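Local coordinates for protein polyporopepsin (Irpex lacteus, PDB 1WKR) that cleaves peptide bonds with broad specificity as a milk-clotting aspartic endopeptidase of the pepsin family, at residues Ala54-Val59 with Ser118-Thr123; Ile138-Leu143 with Asp321-Arg326. One frame throughout, in Å; residues are numbered along the deposited sequence.

The two contacts follow one another along the chain and neither nest nor cross. Contact 1 comes first. It closes a loop of 58 residues, rich in strand and without helix, by pairing strand 57-62 with the short strand 117-118 at the surface. The chain then passes through helix 128-134 and reaches contact 2. There 138-143 meets 321-326, and the 177 residues between them include the catalytic Asp212. Contact 2 thus joins the start of strand 142-146 to the hairpin of strands 316-321 and 326-331, near the end of the chain. Contacts 1 and 2 do not touch; their centres are about 27 Å apart. Both lie away from the active site.

Contact 1: Ala54-Val59 with Ser118-Thr123. With SO4 (sulfate ion), chain H; SO4 (sulfate ion), chain D.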
ATOM      1  N   ALA A  54      28.209   3.177  -8.318  1.00 13.94           N
ATOM      2  CA  ALA A  54      28.267   3.364  -6.886  1.00 15.19           C
ATOM      3  C   ALA A  54      28.043   4.704  -6.450  1.00 12.02           C
ATOM      4  O   ALA A  54      27.896   5.693  -7.218  1.00 15.27           O
ATOM      5  CB  ALA A  54      29.767   3.102  -6.492  1.00 13.73           C
ATOM      6  N   THR A  55      27.393   4.784  -5.117  1.00 12.55           N
ATOM      7  CA  THR A  55      27.352   6.072  -4.496  1.00 11.38           C
ATOM      8  C   THR A  55      28.224   6.046  -3.207  1.00 11.71           C
ATOM      9  O   THR A  55      28.804   5.092  -2.926  1.00 13.29           O
ATOM     10  CB  THR A  55      25.932   6.536  -4.119  1.00  9.89           C
ATOM     11  OG1 THR A  55      25.486   5.762  -2.937  1.00 10.50           O
ATOM     12  CG2 THR A  55      24.925   6.291  -5.207  1.00 11.71           C
ATOM     13  N   SER A  56      28.234   7.244  -2.536  1.00 11.88           N
ATOM     14  CA  SER A  56      29.029   7.290  -1.302  1.00 13.00           C
ATOM     15  C   SER A  56      28.286   6.831  -0.072  1.00 11.41           C
ATOM     16  O   SER A  56      28.793   6.813   1.040  1.00 11.74           O
ATOM     17  CB  SER A  56      29.357   8.744  -1.054  1.00 14.42           C
ATOM     18  OG  SER A  56      28.284   9.545  -0.866  1.00 17.41           O
ATOM     19  N   ASP A  57      27.020   6.328  -0.239  1.00  8.87           N
ATOM     20  CA  ASP A  57      26.127   6.080   0.916  1.00  8.48           C
ATOM     21  C   ASP A  57      25.770   4.645   1.101  1.00  8.32           C
ATOM     22  O   ASP A  57      25.539   3.860   0.162  1.00  9.02           O
ATOM     23  CB  ASP A  57      24.829   6.847   0.688  1.00  8.65           C
ATOM     24  CG  ASP A  57      25.020   8.331   0.736  1.00  8.83           C
ATOM     25  OD1 ASP A  57      25.581   8.858   1.770  1.00 11.22           O
ATOM     26  OD2 ASP A  57      24.611   9.035  -0.194  1.00 10.01           O
ATOM     27  N   LYS A  58      25.613   4.297   2.375  1.00  7.65           N
ATOM     28  CA  LYS A  58      24.817   3.106   2.803  1.00  8.38           C
ATOM     29  C   LYS A  58      23.370   3.590   3.002  1.00  6.32           C
ATOM     30  O   LYS A  58      23.098   4.768   3.072  1.00  7.44           O
ATOM     31  CB  LYS A  58      25.369   2.555   4.139  1.00  8.73           C
ATOM     32  CG  LYS A  58      26.883   2.153   4.091  1.00 11.73           C
ATOM     33  CD  LYS A  58      27.089   1.216   3.036  1.00 13.32           C
ATOM     34  CE  LYS A  58      28.623   0.558   3.153  1.00 15.28           C
ATOM     35  NZ  LYS A  58      28.848  -0.355   2.060  1.00 21.64           N
ATOM     36  N   VAL A  59      22.488   2.574   3.100  1.00  6.32           N
ATOM     37  CA  VAL A  59      21.058   2.869   3.202  1.00  5.51           C
ATOM     38  C   VAL A  59      20.433   1.897   4.191  1.00  5.62           C
ATOM     39  O   VAL A  59      20.870   0.752   4.323  1.00  6.06           O
ATOM     40  CB  VAL A  59      20.360   2.809   1.785  1.00  5.60           C
ATOM     41  CG1 VAL A  59      20.465   1.419   1.179  1.00  6.12           C
ATOM     42  CG2 VAL A  59      18.915   3.250   1.871  1.00  6.00           C
ATOM     43  N   SER A 118      23.419   7.070   4.828  1.00  8.71           N
ATOM     44  CA  SER A 118      24.529   7.396   5.774  1.00 10.27           C
ATOM     45  C   SER A 118      25.816   7.377   4.928  1.00  9.02           C
ATOM     46  O   SER A 118      26.040   6.405   4.223  1.00  9.68           O
ATOM     47  CB  SER A 118      24.635   6.362   6.834  1.00 11.59           C
ATOM     48  OG  SER A 118      25.739   6.653   7.719  1.00 17.94           O
ATOM     49  N   PRO A 119      26.653   8.415   5.020  1.00 10.21           N
ATOM     50  CA  PRO A 119      26.615   9.491   6.047  1.00 10.52           C
ATOM     51  C   PRO A 119      25.764  10.643   5.712  1.00 11.90           C
ATOM     52  O   PRO A 119      25.559  11.576   6.533  1.00 12.26           O
ATOM     53  CB  PRO A 119      28.066   9.992   6.046  1.00 11.00           C
ATOM     54  CG  PRO A 119      28.561   9.787   4.587  1.00 11.41           C
ATOM     55  CD  PRO A 119      27.916   8.426   4.213  1.00 10.41           C
ATOM     56  N   HIS A 120      25.036  10.686   4.529  1.00 10.65           N
ATOM     57  CA  HIS A 120      24.303  11.885   4.138  1.00 10.87           C
ATOM     58  C   HIS A 120      22.872  11.812   4.705  1.00 11.08           C
ATOM     59  O   HIS A 120      21.889  11.608   3.937  1.00 10.03           O
ATOM     60  CB  HIS A 120      24.308  11.934   2.622  1.00 12.08           C
ATOM     61  CG  HIS A 120      25.669  12.244   2.063  1.00 11.82           C
ATOM     62  ND1 HIS A 120      26.429  11.367   1.432  1.00 14.81           N
ATOM     63  CD2 HIS A 120      26.375  13.478   2.164  1.00 15.81           C
ATOM     64  CE1 HIS A 120      27.660  11.924   1.044  1.00 16.25           C
ATOM     65  NE2 HIS A 120      27.607  13.126   1.537  1.00 17.22           N
ATOM     66  N   THR A 121      22.734  12.086   5.982  1.00 10.89           N
ATOM     67  CA  THR A 121      21.472  11.810   6.713  1.00 11.58           C
ATOM     68  C   THR A 121      20.481  12.870   6.398  1.00 12.28           C
ATOM     69  O   THR A 121      19.277  12.576   6.774  1.00 15.10           O
ATOM     70  CB  THR A 121      21.754  11.668   8.265  1.00 17.22           C
ATOM     71  OG1 THR A 121      22.419  12.717   8.639  1.00 21.17           O
ATOM     72  CG2 THR A 121      22.701  10.496   8.403  1.00 22.67           C
ATOM     73  N   SER A 122      20.746  13.940   5.791  1.00 10.79           N
ATOM     74  CA  SER A 122      19.743  14.881   5.421  1.00 11.65           C
ATOM     75  C   SER A 122      19.356  14.886   3.965  1.00 10.52           C
ATOM     76  O   SER A 122      18.515  15.648   3.525  1.00 12.99           O
ATOM     77  CB  SER A 122      20.167  16.417   5.749  1.00 12.01           C
ATOM     78  OG  SER A 122      21.113  16.842   4.735  1.00 19.16           O
ATOM     79  N   THR A 123      19.917  13.949   3.214  1.00  9.54           N
ATOM     80  CA  THR A 123      19.760  13.955   1.755  1.00  9.39           C
ATOM     81  C   THR A 123      18.522  13.048   1.349  1.00  8.18           C
ATOM     82  O   THR A 123      18.392  11.935   1.789  1.00  8.04           O
ATOM     83  CB  THR A 123      20.989  13.414   1.107  1.00  9.16           C
ATOM     84  OG1 THR A 123      22.084  14.389   1.388  1.00 11.83           O
ATOM     85  CG2 THR A 123      20.938  13.333  -0.411  1.00 11.01           C
TER
HETATM   86  S   SO4 H 906      23.941  15.717   4.478  1.00 33.28           S
HETATM   87  O1  SO4 H 906      22.932  14.776   3.907  1.00 24.71           O
HETATM   88  O2  SO4 H 906      23.419  16.543   5.521  1.00 43.83           O
HETATM   89  O3  SO4 H 906      25.414  15.002   4.931  1.00 33.87           O
HETATM   90  O4  SO4 H 906      24.523  16.625   3.221  1.00 37.50           O
HETATM   91  S   SO4 D 902      26.907  -3.541   2.660  1.00 19.84           S
HETATM   92  O1  SO4 D 902      27.855  -4.580   1.780  1.00 27.37           O
HETATM   93  O2  SO4 D 902      25.805  -3.175   1.713  1.00 15.16           O
HETATM   94  O3  SO4 D 902      26.386  -4.282   3.752  1.00 24.33           O
HETATM   95  O4  SO4 D 902      27.616  -2.390   3.058  1.00 23.84           O
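The shortest bond between the segments joins His120 to Asp57. ND1 of His120 donates to OD1 of Asp57 at 2.7 Å (152° at the hydrogen). It meets the syn lone pair of OD1, and the carboxylate lies at the ring edge, close to its plane. Carboxylate and ring planes stand 89° apart. The same oxygen takes a weak bond from His120 N, so ring and main chain grip one atom.

Lys58 and Ser118 form a hydrogen-bonded antiparallel pair. Lys58 N donates to Ser118 O at 2.8 Å, nearly along the C=O axis. Ser118 N returns a bond to Lys58 O at 2.9 Å, from above the carbonyl plane. A cis peptide bond before Pro119 follows, where the chain leaves the strand.

Packing is light. Ser56 OG lies at the ring edge, 3.1 Å from His120 CE1, and Pro119 CD rests 3.4 Å from Asp57 OD1. An ST turn, Asp57 N to Thr55 OG1, marks the corner. Two sulfates, probably from the crystallisation liquor, sit here: one takes bonds from Ser122 N and Thr123 OG1, the other from Lys58 NZ.

The contact joins the loop after strand 117-118 to strand 57-62 at the surface of the N-terminal lobe, away from the active site; the Asp57 backbone also bonds Glu72. Asp57, and the nearby sulfate, would probably raise the pKa of His120, consistent with a charged pair.

Contact 2: Ile138-Leu143 with Asp321-Arg326; sequences IPTNLL and DTTNKR
The side chain of Asp321 runs out from its strand with CG anti to the backbone N (chi1 -175°). Its CB and CG pass the methyl tip of Leu142, with CG 3.9 Å from Leu142 CD1. These two residues are an antiparallel non-hydrogen-bonded pair, and their side chains share a face of the sheet. At the tip the oxygens divide the work. OD1 accepts from the backbone N of Asn324 at 3.0 Å, from above the carboxylate plane, which makes an Asx motif. It also accepts a hydrogen bond from a water that is bonded to Thr140 OG1 too. OD2 has two donors. Asn324 ND2 reaches its syn lone pair at 2.9 Å, and Arg326 NE closes a salt bridge at 2.9 Å from above the plane. An alanine here removes the carboxylate that takes bonds from Asn324 N, Asn324 ND2 and Arg326 NE, and would probably loosen the turn.

The backbone of Asn141 makes the direct bonds between the segments. Thr323 N donates to Asn141 O at 3.0 Å, in the carbonyl plane and on a lone pair. Thr322 N adds a weak bond to the same oxygen. In return Asn141 N donates to Thr323 OG1 at 3.0 Å; that hydroxyl sits beside its own backbone N (chi1 -74°). The amide of Asn141 crosses Thr322 obliquely, with ND2 3.6 Å from Thr322 CG2, and ND2 is held by Asp130 of helix 128-134. A second water links Asn141 OD1 to Thr322 OG1.

A G1 beta bulge, with Lys325 and Arg326 opposite the single Asp321, marks the return of the chain. The turn closes the hairpin whose strand 316-321 pairs with strand 142-146 in the six-stranded antiparallel sheet that joins the two lobes of pepsin-like proteases.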
ATOM      1  N   ILE A 138       6.571  11.440 -17.999  1.00  7.34           N
ATOM      2  CA  ILE A 138       5.116  11.427 -17.691  1.00  7.02           C
ATOM      3  C   ILE A 138       4.624  12.843 -17.565  1.00  6.23           C
ATOM      4  O   ILE A 138       5.409  13.743 -17.161  1.00  7.46           O
ATOM      5  CB  ILE A 138       4.832  10.559 -16.447  1.00  5.81           C
ATOM      6  CG1 ILE A 138       5.459  11.146 -15.170  1.00  4.79           C
ATOM      7  CG2 ILE A 138       5.274   9.155 -16.732  1.00  6.44           C
ATOM      8  CD1 ILE A 138       5.079  10.351 -13.903  1.00  5.56           C
ATOM      9  N   PRO A 139       3.407  13.138 -17.888  1.00  5.93           N
ATOM     10  CA  PRO A 139       2.999  14.537 -18.075  1.00  6.64           C
ATOM     11  C   PRO A 139       2.649  15.266 -16.759  1.00  6.19           C
ATOM     12  O   PRO A 139       2.686  16.503 -16.715  1.00  6.23           O
ATOM     13  CB  PRO A 139       1.747  14.460 -18.963  1.00  8.03           C
ATOM     14  CG  PRO A 139       1.207  13.062 -18.773  1.00  6.11           C
ATOM     15  CD  PRO A 139       2.419  12.194 -18.494  1.00  6.49           C
ATOM     16  N   THR A 140       2.405  14.526 -15.672  1.00  6.47           N
ATOM     17  CA  THR A 140       2.186  15.168 -14.322  1.00  6.22           C
ATOM     18  C   THR A 140       2.698  14.163 -13.308  1.00  5.11           C
ATOM     19  O   THR A 140       2.910  12.984 -13.619  1.00  5.41           O
ATOM     20  CB  THR A 140       0.743  15.563 -14.154  1.00  6.96           C
ATOM     21  OG1 THR A 140       0.633  16.401 -12.998  1.00  8.16           O
ATOM     22  CG2 THR A 140      -0.206  14.352 -14.025  1.00  8.13           C
ATOM     23  N   ASN A 141       3.013  14.672 -12.122  1.00  4.54           N
ATOM     24  CA  ASN A 141       3.706  13.852 -11.127  1.00  4.48           C
ATOM     25  C   ASN A 141       2.694  13.173 -10.265  1.00  3.93           C
ATOM     26  O   ASN A 141       2.185  13.683  -9.256  1.00  4.33           O
ATOM     27  CB  ASN A 141       4.671  14.738 -10.322  1.00  5.35           C
ATOM     28  CG  ASN A 141       5.635  13.928  -9.502  1.00  4.37           C
ATOM     29  OD1 ASN A 141       5.453  12.722  -9.320  1.00  5.82           O
ATOM     30  ND2 ASN A 141       6.683  14.598  -8.978  1.00  5.76           N
ATOM     31  N   LEU A 142       2.285  11.959 -10.718  1.00  4.74           N
ATOM     32  CA  LEU A 142       1.141  11.235 -10.180  1.00  4.78           C
ATOM     33  C   LEU A 142       1.318   9.769 -10.437  1.00  4.65           C
ATOM     34  O   LEU A 142       1.832   9.355 -11.461  1.00  4.47           O
ATOM     35  CB  LEU A 142      -0.074  11.825 -10.867  1.00  8.29           C
ATOM     36  CG  LEU A 142      -1.465  11.213 -10.673  1.00  9.01           C
ATOM     37  CD1 LEU A 142      -2.527  12.292 -10.854  1.00 10.49           C
ATOM     38  CD2 LEU A 142      -1.656   9.975 -11.579  1.00  7.57           C
ATOM     39  N   LEU A 143       0.755   8.965  -9.506  1.00  3.96           N
ATOM     40  CA  LEU A 143       0.638   7.519  -9.638  1.00  3.90           C
ATOM     41  C   LEU A 143      -0.786   7.156  -9.314  1.00  4.01           C
ATOM     42  O   LEU A 143      -1.306   7.596  -8.310  1.00  4.55           O
ATOM     43  CB  LEU A 143       1.611   6.825  -8.621  1.00  4.87           C
ATOM     44  CG  LEU A 143       1.345   5.314  -8.469  1.00  4.69           C
ATOM     45  CD1 LEU A 143       1.624   4.514  -9.715  1.00  6.30           C
ATOM     46  CD2 LEU A 143       2.227   4.791  -7.327  1.00  7.08           C
ATOM     47  N   ASP A 321      -1.290  11.915  -5.925  1.00  3.98           N
ATOM     48  CA  ASP A 321      -0.960  13.072  -6.783  1.00  3.88           C
ATOM     49  C   ASP A 321       0.085  13.948  -6.100  1.00  3.78           C
ATOM     50  O   ASP A 321      -0.230  14.699  -5.184  1.00  4.20           O
ATOM     51  CB  ASP A 321      -2.289  13.815  -7.033  1.00  4.85           C
ATOM     52  CG  ASP A 321      -2.148  14.975  -7.992  1.00  4.31           C
ATOM     53  OD1 ASP A 321      -1.015  15.410  -8.285  1.00  5.05           O
ATOM     54  OD2 ASP A 321      -3.190  15.485  -8.474  1.00  4.58           O
ATOM     55  N   THR A 322       1.320  13.778  -6.522  1.00  3.89           N
ATOM     56  CA  THR A 322       2.418  14.606  -5.963  1.00  4.13           C
ATOM     57  C   THR A 322       2.354  16.051  -6.405  1.00  4.61           C
ATOM     58  O   THR A 322       2.491  16.950  -5.600  1.00  4.79           O
ATOM     59  CB  THR A 322       3.796  14.013  -6.347  1.00  3.70           C
ATOM     60  OG1 THR A 322       3.896  12.709  -5.693  1.00  4.74           O
ATOM     61  CG2 THR A 322       4.953  14.926  -5.844  1.00  4.69           C
ATOM     62  N   THR A 323       2.067  16.273  -7.689  1.00  3.82           N
ATOM     63  CA  THR A 323       1.992  17.655  -8.193  1.00  4.07           C
ATOM     64  C   THR A 323       1.045  18.489  -7.356  1.00  3.87           C
ATOM     65  O   THR A 323       1.355  19.662  -7.007  1.00  5.31           O
ATOM     66  CB  THR A 323       1.549  17.618  -9.652  1.00  4.18           C
ATOM     67  OG1 THR A 323       2.637  17.155 -10.457  1.00  5.09           O
ATOM     68  CG2 THR A 323       1.160  19.011 -10.165  1.00  5.89           C
ATOM     69  N   ASN A 324      -0.142  17.972  -7.017  1.00  4.24           N
ATOM     70  CA  ASN A 324      -1.164  18.717  -6.293  1.00  4.60           C
ATOM     71  C   ASN A 324      -1.176  18.416  -4.794  1.00  4.69           C
ATOM     72  O   ASN A 324      -1.975  19.000  -4.101  1.00  5.23           O
ATOM     73  CB  ASN A 324      -2.553  18.459  -6.936  1.00  4.35           C
ATOM     74  CG  ASN A 324      -2.632  19.025  -8.330  1.00  4.70           C
ATOM     75  OD1 ASN A 324      -2.305  20.231  -8.485  1.00  5.08           O
ATOM     76  ND2 ASN A 324      -2.958  18.250  -9.297  1.00  5.46           N
ATOM     77  N   LYS A 325      -0.308  17.530  -4.329  1.00  4.32           N
ATOM     78  CA  LYS A 325      -0.296  17.127  -2.927  1.00  4.80           C
ATOM     79  C   LYS A 325      -1.690  16.773  -2.405  1.00  3.95           C
ATOM     80  O   LYS A 325      -2.247  17.348  -1.480  1.00  3.94           O
ATOM     81  CB  LYS A 325       0.353  18.183  -1.990  1.00  5.73           C
ATOM     82  CG  LYS A 325       1.870  18.388  -2.262  1.00  6.43           C
ATOM     83  CD  LYS A 325       2.680  17.187  -1.933  1.00  9.15           C
ATOM     84  CE  LYS A 325       2.549  16.665  -0.471  1.00 12.26           C
ATOM     85  NZ  LYS A 325       3.050  17.755   0.533  1.00 14.36           N
ATOM     86  N   ARG A 326      -2.276  15.762  -3.082  1.00  4.28           N
ATOM     87  CA  ARG A 326      -3.638  15.332  -2.771  1.00  3.79           C
ATOM     88  C   ARG A 326      -3.731  13.840  -3.053  1.00  4.10           C
ATOM     89  O   ARG A 326      -2.927  13.247  -3.781  1.00  4.18           O
ATOM     90  CB  ARG A 326      -4.684  16.168  -3.557  1.00  5.05           C
ATOM     91  CG  ARG A 326      -4.639  15.919  -5.040  1.00  4.25           C
ATOM     92  CD  ARG A 326      -5.628  16.771  -5.814  1.00  4.46           C
ATOM     93  NE  ARG A 326      -5.625  16.478  -7.239  1.00  5.34           N
ATOM     94  CZ  ARG A 326      -6.579  16.805  -8.085  1.00  7.07           C
ATOM     95  NH1 ARG A 326      -7.618  17.519  -7.701  1.00  8.12           N
ATOM     96  NH2 ARG A 326      -6.485  16.390  -9.372  1.00  8.73           N
TER
HETATM   97  O   HOH W   1      -1.156  15.628 -11.091  1.00 11.21           O
HETATM   98  O   HOH W   2       6.055  11.698  -6.887  1.00  5.81           O